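Local atomic coordinates of Tox3 (Phaeosphaeria nodorum, PDB entry 6WES), a protein that is a secreted necrotrophic effector of a fungal wheat pathogen, probably acting as a toxin on host plants that carry the Snn3 sensitivity gene. Residues T11-D16 against Q123-H128; C17-G22 against M127-I132; T76-F81 against L95-Q100. All coordinates share one frame; numbering follows the deposited sequence.

Contact 1 of 3, residues T11-D16 against Q123-H128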
loop_
_atom_site.group_PDB
_atom_site.type_symbol
_atom_site.label_atom_id
_atom_site.label_comp_id
_atom_site.label_asym_id
_atom_site.label_seq_id
_atom_site.Cartn_x
_atom_site.Cartn_y
_atom_site.Cartn_z
ATOM N N THR A 11 4.838 -3.323 4.353
ATOM C CA THR A 11 5.332 -4.414 3.522
ATOM C C THR A 11 6.599 -3.969 2.809
ATOM O O THR A 11 6.637 -2.888 2.193
ATOM C CB THR A 11 4.256 -4.856 2.532
ATOM O OG1 THR A 11 3.091 -5.238 3.284
ATOM C CG2 THR A 11 4.735 -6.018 1.664
ATOM N N ARG A 12 7.620 -4.808 2.879
ATOM C CA ARG A 12 8.855 -4.634 2.134
ATOM C C ARG A 12 8.802 -5.562 0.929
ATOM O O ARG A 12 8.317 -6.699 1.030
ATOM C CB ARG A 12 10.047 -5.024 3.030
ATOM C CG ARG A 12 11.408 -5.113 2.337
ATOM C CD ARG A 12 12.543 -5.231 3.349
ATOM N NE ARG A 12 12.581 -4.057 4.223
ATOM C CZ ARG A 12 13.377 -3.936 5.289
ATOM N NH1 ARG A 12 14.196 -4.931 5.613
ATOM N NH2 ARG A 12 13.363 -2.825 6.013
ATOM N N SER A 13 9.360 -5.126 -0.191
ATOM C CA SER A 13 9.390 -5.988 -1.364
ATOM C C SER A 13 10.641 -5.707 -2.181
ATOM O O SER A 13 11.261 -4.648 -2.057
ATOM C CB SER A 13 8.152 -5.787 -2.242
ATOM O OG SER A 13 8.050 -4.452 -2.716
ATOM N N VAL A 14 11.001 -6.666 -3.028
ATOM C CA VAL A 14 12.145 -6.551 -3.931
ATOM C C VAL A 14 11.665 -6.940 -5.324
ATOM O O VAL A 14 10.960 -7.952 -5.479
ATOM C CB VAL A 14 13.296 -7.490 -3.500
ATOM C CG1 VAL A 14 14.489 -7.381 -4.458
ATOM C CG2 VAL A 14 13.710 -7.178 -2.066
ATOM N N HIS A 15 12.033 -6.143 -6.328
ATOM C CA HIS A 15 11.601 -6.361 -7.703
ATOM C C HIS A 15 12.782 -6.329 -8.659
ATOM O O HIS A 15 13.763 -5.605 -8.452
ATOM C CB HIS A 15 10.580 -5.289 -8.123
ATOM C CG HIS A 15 9.258 -5.449 -7.440
ATOM N ND1 HIS A 15 8.991 -4.916 -6.198
ATOM C CD2 HIS A 15 8.158 -6.151 -7.793
ATOM C CE1 HIS A 15 7.771 -5.272 -5.816
ATOM N NE2 HIS A 15 7.241 -6.011 -6.780
ATOM N N ASP A 16 12.636 -7.083 -9.743
ATOM C CA ASP A 16 13.617 -7.117 -10.823
ATOM C C ASP A 16 12.941 -6.615 -12.083
ATOM O O ASP A 16 11.876 -7.109 -12.468
ATOM C CB ASP A 16 14.145 -8.538 -10.988
ATOM C CG ASP A 16 14.846 -9.010 -9.752
ATOM O OD1 ASP A 16 15.633 -8.241 -9.166
ATOM O OD2 ASP A 16 14.614 -10.177 -9.339
ATOM N N GLN A 123 0.731 -8.871 1.419
ATOM C CA GLN A 123 0.131 -9.141 0.127
ATOM C C GLN A 123 1.128 -8.824 -0.971
ATOM O O GLN A 123 1.930 -7.887 -0.857
ATOM C CB GLN A 123 -1.142 -8.335 -0.062
ATOM C CG GLN A 123 -2.313 -8.951 0.713
ATOM C CD GLN A 123 -3.603 -8.269 0.360
ATOM O OE1 GLN A 123 -4.010 -7.334 1.043
ATOM N NE2 GLN A 123 -4.242 -8.703 -0.723
ATOM N N ARG A 124 1.076 -9.617 -2.027
ATOM C CA ARG A 124 2.028 -9.486 -3.127
ATOM C C ARG A 124 1.822 -8.176 -3.875
ATOM O O ARG A 124 0.713 -7.911 -4.368
ATOM C CB ARG A 124 1.827 -10.652 -4.096
ATOM C CG ARG A 124 2.833 -10.707 -5.255
ATOM C CD ARG A 124 2.559 -11.931 -6.172
ATOM N NE ARG A 124 3.470 -11.981 -7.322
ATOM C CZ ARG A 124 3.754 -13.089 -8.006
ATOM N NH1 ARG A 124 3.200 -14.248 -7.671
ATOM N NH2 ARG A 124 4.603 -13.038 -9.025
ATOM N N PRO A 125 2.840 -7.332 -3.991
ATOM C CA PRO A 125 2.739 -6.107 -4.782
ATOM C C PRO A 125 3.181 -6.374 -6.217
ATOM O O PRO A 125 3.648 -7.463 -6.550
ATOM C CB PRO A 125 3.755 -5.198 -4.092
ATOM C CG PRO A 125 4.861 -6.163 -3.661
ATOM C CD PRO A 125 4.139 -7.453 -3.283
ATOM N N THR A 126 3.012 -5.369 -7.067
ATOM C CA THR A 126 3.592 -5.390 -8.402
ATOM C C THR A 126 4.350 -4.093 -8.634
ATOM O O THR A 126 3.987 -3.043 -8.097
ATOM C CB THR A 126 2.531 -5.552 -9.485
ATOM O OG1 THR A 126 1.599 -4.458 -9.432
ATOM C CG2 THR A 126 1.792 -6.884 -9.313
ATOM N N MET A 127 5.408 -4.157 -9.426
ATOM C CA MET A 127 6.160 -2.977 -9.813
ATOM C C MET A 127 6.142 -2.868 -11.323
ATOM O O MET A 127 6.038 -3.874 -12.036
ATOM C CB MET A 127 7.608 -3.013 -9.320
ATOM C CG MET A 127 8.374 -1.695 -9.567
ATOM S SD MET A 127 10.016 -1.646 -8.824
ATOM C CE MET A 127 9.489 -1.465 -7.101
ATOM N N HIS A 128 6.229 -1.635 -11.801
ATOM C CA HIS A 128 6.053 -1.293 -13.198
ATOM C C HIS A 128 7.124 -0.274 -13.550
ATOM O O HIS A 128 7.429 0.599 -12.738
ATOM C CB HIS A 128 4.619 -0.728 -13.341
ATOM C CG HIS A 128 3.583 -1.657 -12.781
ATOM N ND1 HIS A 128 2.942 -2.589 -13.563
ATOM C CD2 HIS A 128 3.131 -1.852 -11.513
ATOM C CE1 HIS A 128 2.122 -3.305 -12.812
ATOM N NE2 HIS A 128 2.225 -2.884 -11.559
HETATM O O HOH W 1 0.564 -6.026 2.432
#
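Gln123 meets Thr11 first through its carbonyl, whose O lies 4.2 Å from Thr11 CG2, and then through a water: this accepts from Gln123 N at 3.0 Å and is hydrogen-bonded to Thr11 OG1. Threonine suits the place, since its methyl packs while its hydroxyl holds the solvent bridge. The Gln123 amide turns away, and its OE1 bonds to Thr103.

Pro125 packs through one side-chain atom, CG. This sits 3.6 Å from Ser13 CB and also touches His15 CE1, approaching the imidazole at its edge, near the ring plane. Proline offers a rigid hydrocarbon corner and has no N-H to satisfy in a buried setting, while serine is small enough for the proline CG to rest against its CB. Pro125 O lies in the plane of the His15 ring, but its hydrogen bond goes to Thr148 OG1.

Thr126 CB points away from 11-16, and its OG1 shares a 2.7 Å hydrogen bond with His128 NE2, yet its backbone carbonyl carbon still borders the imidazole obliquely. Met127 then covers one face of that imidazole. Its CB stands 3.6 Å from the His15 ring centroid and only 19° off the ring normal, a CH-pi contact displaced toward the rim. Farther out the thioether bends (chi3 -73°), bringing CE to 3.6 Å from His15 ND1, while SD stays oblique to the ring. A flexible, polarisable methionine can thus follow the outline of a flat ring.

The two backbones do not pair directly, since strand 144-153 lies between strands 2-16 and 126-133 in the sheet order and bonds to both; the contact is made by side chains and one water. Strand 92-105 adds Gln100 beside Thr11 and Pro125, and strand 23-36 adds Ile23 and Arg25 beside Met127.

Contact 2 of 3, residues C17-G22 against M127-I132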
loop_
_atom_site.group_PDB
_atom_site.type_symbol
_atom_site.label_atom_id
_atom_site.label_comp_id
_atom_site.label_asym_id
_atom_site.label_seq_id
_atom_site.Cartn_x
_atom_site.Cartn_y
_atom_site.Cartn_z
ATOM N N CYS A 17 13.528 -5.598 -12.686
ATOM C CA CYS A 17 12.926 -4.928 -13.827
ATOM C C CYS A 17 13.862 -5.047 -15.026
ATOM O O CYS A 17 14.952 -5.625 -14.931
ATOM C CB CYS A 17 12.622 -3.463 -13.487
ATOM S SG CYS A 17 11.426 -3.222 -12.110
ATOM N N ARG A 18 13.437 -4.482 -16.165
ATOM C CA ARG A 18 14.212 -4.686 -17.389
ATOM C C ARG A 18 15.564 -3.991 -17.318
ATOM O O ARG A 18 16.568 -4.529 -17.800
ATOM C CB ARG A 18 13.439 -4.246 -18.638
ATOM C CG ARG A 18 14.255 -4.496 -19.919
ATOM C CD ARG A 18 13.409 -4.487 -21.174
ATOM N NE ARG A 18 12.298 -5.437 -21.098
ATOM C CZ ARG A 18 11.402 -5.601 -22.069
ATOM N NH1 ARG A 18 11.497 -4.890 -23.191
ATOM N NH2 ARG A 18 10.415 -6.474 -21.920
ATOM N N GLU A 19 15.613 -2.785 -16.753
ATOM C CA GLU A 19 16.845 -2.008 -16.729
ATOM C C GLU A 19 17.593 -2.071 -15.409
ATOM O O GLU A 19 18.786 -1.762 -15.385
ATOM C CB GLU A 19 16.575 -0.536 -17.069
ATOM C CG GLU A 19 16.074 -0.326 -18.482
ATOM C CD GLU A 19 17.086 -0.730 -19.521
ATOM O OE1 GLU A 19 18.296 -0.514 -19.289
ATOM O OE2 GLU A 19 16.667 -1.294 -20.552
ATOM N N ARG A 20 16.936 -2.470 -14.323
ATOM C CA ARG A 20 17.557 -2.493 -13.007
ATOM C C ARG A 20 16.943 -3.626 -12.203
ATOM O O ARG A 20 15.727 -3.830 -12.252
ATOM C CB ARG A 20 17.315 -1.184 -12.251
ATOM C CG ARG A 20 18.012 -1.169 -10.909
ATOM C CD ARG A 20 17.941 0.176 -10.267
ATOM N NE ARG A 20 18.300 1.237 -11.208
ATOM C CZ ARG A 20 19.284 2.112 -11.016
ATOM N NH1 ARG A 20 20.005 2.071 -9.901
ATOM N NH2 ARG A 20 19.537 3.036 -11.936
ATOM N N THR A 21 17.775 -4.346 -11.452
ATOM C CA THR A 21 17.295 -5.421 -10.595
ATOM C C THR A 21 17.579 -5.111 -9.130
ATOM O O THR A 21 18.301 -4.169 -8.791
ATOM C CB THR A 21 17.935 -6.748 -10.987
ATOM O OG1 THR A 21 19.359 -6.616 -10.884
ATOM C CG2 THR A 21 17.571 -7.086 -12.429
ATOM N N GLY A 22 16.976 -5.915 -8.258
ATOM C CA GLY A 22 17.180 -5.785 -6.827
ATOM C C GLY A 22 16.630 -4.520 -6.204
ATOM O O GLY A 22 17.188 -4.027 -5.205
ATOM N N MET A 127 5.408 -4.157 -9.426
ATOM C CA MET A 127 6.160 -2.977 -9.813
ATOM C C MET A 127 6.142 -2.868 -11.323
ATOM O O MET A 127 6.038 -3.874 -12.036
ATOM C CB MET A 127 7.608 -3.013 -9.320
ATOM C CG MET A 127 8.374 -1.695 -9.567
ATOM S SD MET A 127 10.016 -1.646 -8.824
ATOM C CE MET A 127 9.489 -1.465 -7.101
ATOM N N HIS A 128 6.229 -1.635 -11.801
ATOM C CA HIS A 128 6.053 -1.293 -13.198
ATOM C C HIS A 128 7.124 -0.274 -13.550
ATOM O O HIS A 128 7.429 0.599 -12.738
ATOM C CB HIS A 128 4.619 -0.728 -13.341
ATOM C CG HIS A 128 3.583 -1.657 -12.781
ATOM N ND1 HIS A 128 2.942 -2.589 -13.563
ATOM C CD2 HIS A 128 3.131 -1.852 -11.513
ATOM C CE1 HIS A 128 2.122 -3.305 -12.812
ATOM N NE2 HIS A 128 2.225 -2.884 -11.559
ATOM N N GLU A 129 7.737 -0.415 -14.727
ATOM C CA GLU A 129 8.904 0.388 -15.091
ATOM C C GLU A 129 8.736 0.938 -16.505
ATOM O O GLU A 129 8.273 0.229 -17.404
ATOM C CB GLU A 129 10.192 -0.499 -15.061
ATOM C CG GLU A 129 11.508 0.179 -15.531
ATOM C CD GLU A 129 12.696 -0.801 -15.761
ATOM O OE1 GLU A 129 12.591 -1.645 -16.657
ATOM O OE2 GLU A 129 13.720 -0.721 -15.057
ATOM N N VAL A 130 9.121 2.202 -16.716
ATOM C CA VAL A 130 9.256 2.759 -18.062
ATOM C C VAL A 130 10.581 3.510 -18.125
ATOM O O VAL A 130 10.888 4.299 -17.226
ATOM C CB VAL A 130 8.048 3.648 -18.462
ATOM C CG1 VAL A 130 7.764 4.746 -17.436
ATOM C CG2 VAL A 130 8.194 4.206 -19.899
ATOM N N CYS A 131 11.387 3.234 -19.146
ATOM C CA CYS A 131 12.707 3.844 -19.257
ATOM C C CYS A 131 12.898 4.522 -20.609
ATOM O O CYS A 131 12.367 4.077 -21.627
ATOM C CB CYS A 131 13.840 2.830 -19.114
ATOM S SG CYS A 131 13.826 1.968 -17.570
ATOM N N ILE A 132 13.684 5.594 -20.607
ATOM C CA ILE A 132 14.078 6.273 -21.838
ATOM C C ILE A 132 15.538 6.692 -21.720
ATOM O O ILE A 132 16.041 6.987 -20.630
ATOM C CB ILE A 132 13.162 7.490 -22.126
ATOM C CG1 ILE A 132 13.501 8.127 -23.471
ATOM C CG2 ILE A 132 13.286 8.546 -21.042
ATOM C CD1 ILE A 132 12.431 9.088 -23.962
#
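Glu129 reaches from strand 126-133 into the hairpin loop that joins strands 2-16 and 23-36, where Cys17, Arg18, Glu19 and Arg20 form a type I beta turn, and its carboxylate is held there by main-chain N-H groups. Glu19 N donates to both oxygens, at 3.2 Å to Glu129 OE1 and 3.3 Å to Glu129 OE2, each through the syn lone pair. Arg18 N adds a weak, bent bond to OE1. With CG anti to the backbone N (chi1 175°) and the chain extended beyond it, glutamate has the length to span the gap. Tyr96 OH bonds to OE2 from strand 92-105, so this buried acid is met on several sides, which probably helps it to remain charged despite Glu19 nearby.

Close packing surrounds the polar centre. Cys17 CB rests 3.3 Å from Glu129 OE2, and the carboxylate also touches the CB atoms of Arg18 and Glu19, whose polar ends lead away from the strand, as befits an exposed loop.

Sulfur provides the third kind of contact. Two disulfides fix the cysteines, Cys17 to Cys146 and Cys131 to Cys94, tying the loop and strand to neighbouring strands. Cys17 SG lies 3.9 Å from Met127 SD, while on the far side of Glu129 along the strand Glu19 CG comes within 3.3 Å of Cys131 SG.

Contact 3 of 3, residues T76-F81 against L95-Q100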
loop_
_atom_site.group_PDB
_atom_site.type_symbol
_atom_site.label_atom_id
_atom_site.label_comp_id
_atom_site.label_asym_id
_atom_site.label_seq_id
_atom_site.Cartn_x
_atom_site.Cartn_y
_atom_site.Cartn_z
ATOM N N THR A 76 -5.144 -0.337 -2.436
ATOM C CA THR A 76 -3.830 -0.404 -3.071
ATOM C C THR A 76 -3.093 0.904 -2.815
ATOM O O THR A 76 -3.610 1.983 -3.139
ATOM C CB THR A 76 -3.979 -0.665 -4.574
ATOM O OG1 THR A 76 -4.637 -1.929 -4.768
ATOM C CG2 THR A 76 -2.610 -0.662 -5.271
ATOM N N ALA A 77 -1.904 0.822 -2.226
ATOM C CA ALA A 77 -1.036 1.982 -2.061
ATOM C C ALA A 77 -0.136 2.112 -3.280
ATOM O O ALA A 77 0.448 1.115 -3.729
ATOM C CB ALA A 77 -0.186 1.799 -0.801
ATOM N N ILE A 78 -0.004 3.320 -3.807
ATOM C CA ILE A 78 0.777 3.580 -5.012
ATOM C C ILE A 78 1.984 4.421 -4.629
ATOM O O ILE A 78 1.835 5.457 -3.967
ATOM C CB ILE A 78 -0.061 4.348 -6.050
ATOM C CG1 ILE A 78 -1.395 3.669 -6.331
ATOM C CG2 ILE A 78 0.748 4.556 -7.338
ATOM C CD1 ILE A 78 -1.249 2.378 -7.097
ATOM N N HIS A 79 3.177 4.001 -5.068
ATOM C CA HIS A 79 4.435 4.675 -4.792
ATOM C C HIS A 79 5.152 4.881 -6.121
ATOM O O HIS A 79 5.385 3.913 -6.843
ATOM C CB HIS A 79 5.285 3.784 -3.859
ATOM C CG HIS A 79 6.702 4.242 -3.684
ATOM N ND1 HIS A 79 7.049 5.543 -3.415
ATOM C CD2 HIS A 79 7.864 3.543 -3.717
ATOM C CE1 HIS A 79 8.363 5.638 -3.301
ATOM N NE2 HIS A 79 8.880 4.432 -3.474
ATOM N N ASP A 80 5.490 6.129 -6.452
ATOM C CA ASP A 80 6.221 6.464 -7.674
ATOM C C ASP A 80 7.636 6.926 -7.330
ATOM O O ASP A 80 7.832 7.669 -6.365
ATOM C CB ASP A 80 5.501 7.595 -8.434
ATOM C CG ASP A 80 4.051 7.258 -8.737
ATOM O OD1 ASP A 80 3.817 6.186 -9.327
ATOM O OD2 ASP A 80 3.138 8.046 -8.366
ATOM N N PHE A 81 8.631 6.479 -8.100
ATOM C CA PHE A 81 9.999 6.949 -7.881
ATOM C C PHE A 81 10.779 6.820 -9.176
ATOM O O PHE A 81 10.391 6.082 -10.072
ATOM C CB PHE A 81 10.710 6.204 -6.727
ATOM C CG PHE A 81 10.812 4.716 -6.925
ATOM C CD1 PHE A 81 9.724 3.897 -6.685
ATOM C CD2 PHE A 81 12.001 4.139 -7.352
ATOM C CE1 PHE A 81 9.811 2.524 -6.877
ATOM C CE2 PHE A 81 12.090 2.767 -7.556
ATOM C CZ PHE A 81 11.003 1.966 -7.308
ATOM N N LEU A 95 11.195 5.595 -14.710
ATOM C CA LEU A 95 10.158 5.847 -13.726
ATOM C C LEU A 95 9.565 4.511 -13.299
ATOM O O LEU A 95 9.271 3.661 -14.140
ATOM C CB LEU A 95 9.057 6.712 -14.342
ATOM C CG LEU A 95 7.931 7.017 -13.357
ATOM C CD1 LEU A 95 8.398 7.856 -12.180
ATOM C CD2 LEU A 95 6.792 7.701 -14.074
ATOM N N TYR A 96 9.400 4.337 -12.005
ATOM C CA TYR A 96 8.881 3.110 -11.415
ATOM C C TYR A 96 7.618 3.419 -10.647
ATOM O O TYR A 96 7.505 4.477 -10.023
ATOM C CB TYR A 96 9.876 2.518 -10.422
ATOM C CG TYR A 96 11.108 2.082 -11.131
ATOM C CD1 TYR A 96 11.208 0.806 -11.663
ATOM C CD2 TYR A 96 12.170 2.965 -11.287
ATOM C CE1 TYR A 96 12.348 0.419 -12.359
ATOM C CE2 TYR A 96 13.282 2.602 -11.974
ATOM C CZ TYR A 96 13.360 1.327 -12.506
ATOM O OH TYR A 96 14.489 0.976 -13.209
ATOM N N GLN A 97 6.675 2.496 -10.691
ATOM C CA GLN A 97 5.477 2.588 -9.873
ATOM C C GLN A 97 5.252 1.261 -9.164
ATOM O O GLN A 97 5.135 0.209 -9.818
ATOM C CB GLN A 97 4.281 2.912 -10.745
ATOM C CG GLN A 97 3.011 3.102 -9.930
ATOM C CD GLN A 97 1.918 3.678 -10.783
ATOM O OE1 GLN A 97 1.086 2.941 -11.320
ATOM N NE2 GLN A 97 1.915 5.002 -10.921
ATOM N N LEU A 98 5.199 1.315 -7.840
ATOM C CA LEU A 98 4.958 0.154 -6.996
ATOM C C LEU A 98 3.512 0.202 -6.528
ATOM O O LEU A 98 3.031 1.253 -6.076
ATOM C CB LEU A 98 5.887 0.214 -5.790
ATOM C CG LEU A 98 5.700 -0.858 -4.718
ATOM C CD1 LEU A 98 5.871 -2.271 -5.324
ATOM C CD2 LEU A 98 6.710 -0.610 -3.632
ATOM N N ARG A 99 2.804 -0.899 -6.716
ATOM C CA ARG A 99 1.392 -1.004 -6.356
ATOM C C ARG A 99 1.288 -2.063 -5.262
ATOM O O ARG A 99 1.458 -3.265 -5.520
ATOM C CB ARG A 99 0.569 -1.366 -7.585
ATOM C CG ARG A 99 0.725 -0.345 -8.704
ATOM C CD ARG A 99 -0.063 -0.699 -9.952
ATOM N NE ARG A 99 0.321 0.188 -11.041
ATOM C CZ ARG A 99 0.148 -0.087 -12.333
ATOM N NH1 ARG A 99 -0.450 -1.224 -12.698
ATOM N NH2 ARG A 99 0.543 0.783 -13.243
ATOM N N GLN A 100 1.037 -1.629 -4.039
ATOM C CA GLN A 100 1.129 -2.492 -2.860
ATOM C C GLN A 100 -0.228 -2.620 -2.180
ATOM O O GLN A 100 -0.712 -1.641 -1.576
ATOM C CB GLN A 100 2.164 -1.892 -1.912
ATOM C CG GLN A 100 2.304 -2.598 -0.558
ATOM C CD GLN A 100 2.769 -4.025 -0.712
ATOM O OE1 GLN A 100 3.936 -4.271 -1.025
ATOM N NE2 GLN A 100 1.864 -4.983 -0.500
HETATM O O HOH W 2 5.060 6.143 -11.450
#
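Phe81 lays one face of its ring over Tyr96 CB, which stands 3.6 Å from the ring centroid, 20° off the normal, in a CH-pi contact. Phe81 CG lies between the backbone N and the carbonyl carbon (chi1 59°), which starts the side chain off over the partner strand. The two aromatic rings are nearly parallel but slid so far apart that they barely overlap, so the methylene rather than the tyrosine ring fills the face. Arg25 makes a cation-pi contact with Phe81.

Beneath these side chains is an antiparallel beta hairpin. Ala77 with Gln100, His79 with Leu98 and Phe81 with Tyr96 are hydrogen-bonded pairs, each with two N-H to O bonds, such as Leu98 N to His79 O at 2.8 Å. Their side chains share one face of the sheet, where Leu98 sits beside His79 and packs against side chains of strands 2-16 and 23-36. The small Ala77 and aliphatic Leu98 suit this buried side, while His79 carries its nitrogens to Arg25 and, weakly, to Asp56.

The other face holds the non-hydrogen-bonded pairs. Asp80 and Gln97 lie side by side, and Gln97 NE2 donates to Asp80 OD1 at 2.7 Å, almost in its own amide plane and from the syn side of the carboxylate. Gln97 OE1 accepts both NE and NH2 of Arg99, each at 2.9 Å, in a side-on grip by the guanidinium. Ile78 flanks the row, with CD1 3.7 Å from Arg99 CG and CG2 against the Gln97 amide.

Glutamine is apt here because it donates at one end and accepts at the other. Its amide links an acid to a base that do not meet directly; the carboxylate on one side and the guanidinium on the other are consistent with this placing of N and O, and their opposite charges would be expected to polarise the amide and strengthen the bonds at both ends.

In the fold
All three contacts involve strands of one antiparallel sheet, with 17-22 in the loop between two of them, in a chain without helices that forms a beta barrel. Contacts 1 and 3 have centres about 9 Å apart, and contact 2 lies about 12 Å from each, farthest from the middle of the chain. Contacts 1 and 2 follow each other along the chain and share Met127 and His128; contact 3, the local hairpin, is nested within the long loop each closes. Strand 92-105 pairs with strand 126-133, whose side chains in turn pack against the first strand and its loop. Disulfides from Cys17 to Cys146 and from Cys131 to Cys94 tie these parts to adjoining strands, consistent with a robust secreted effector.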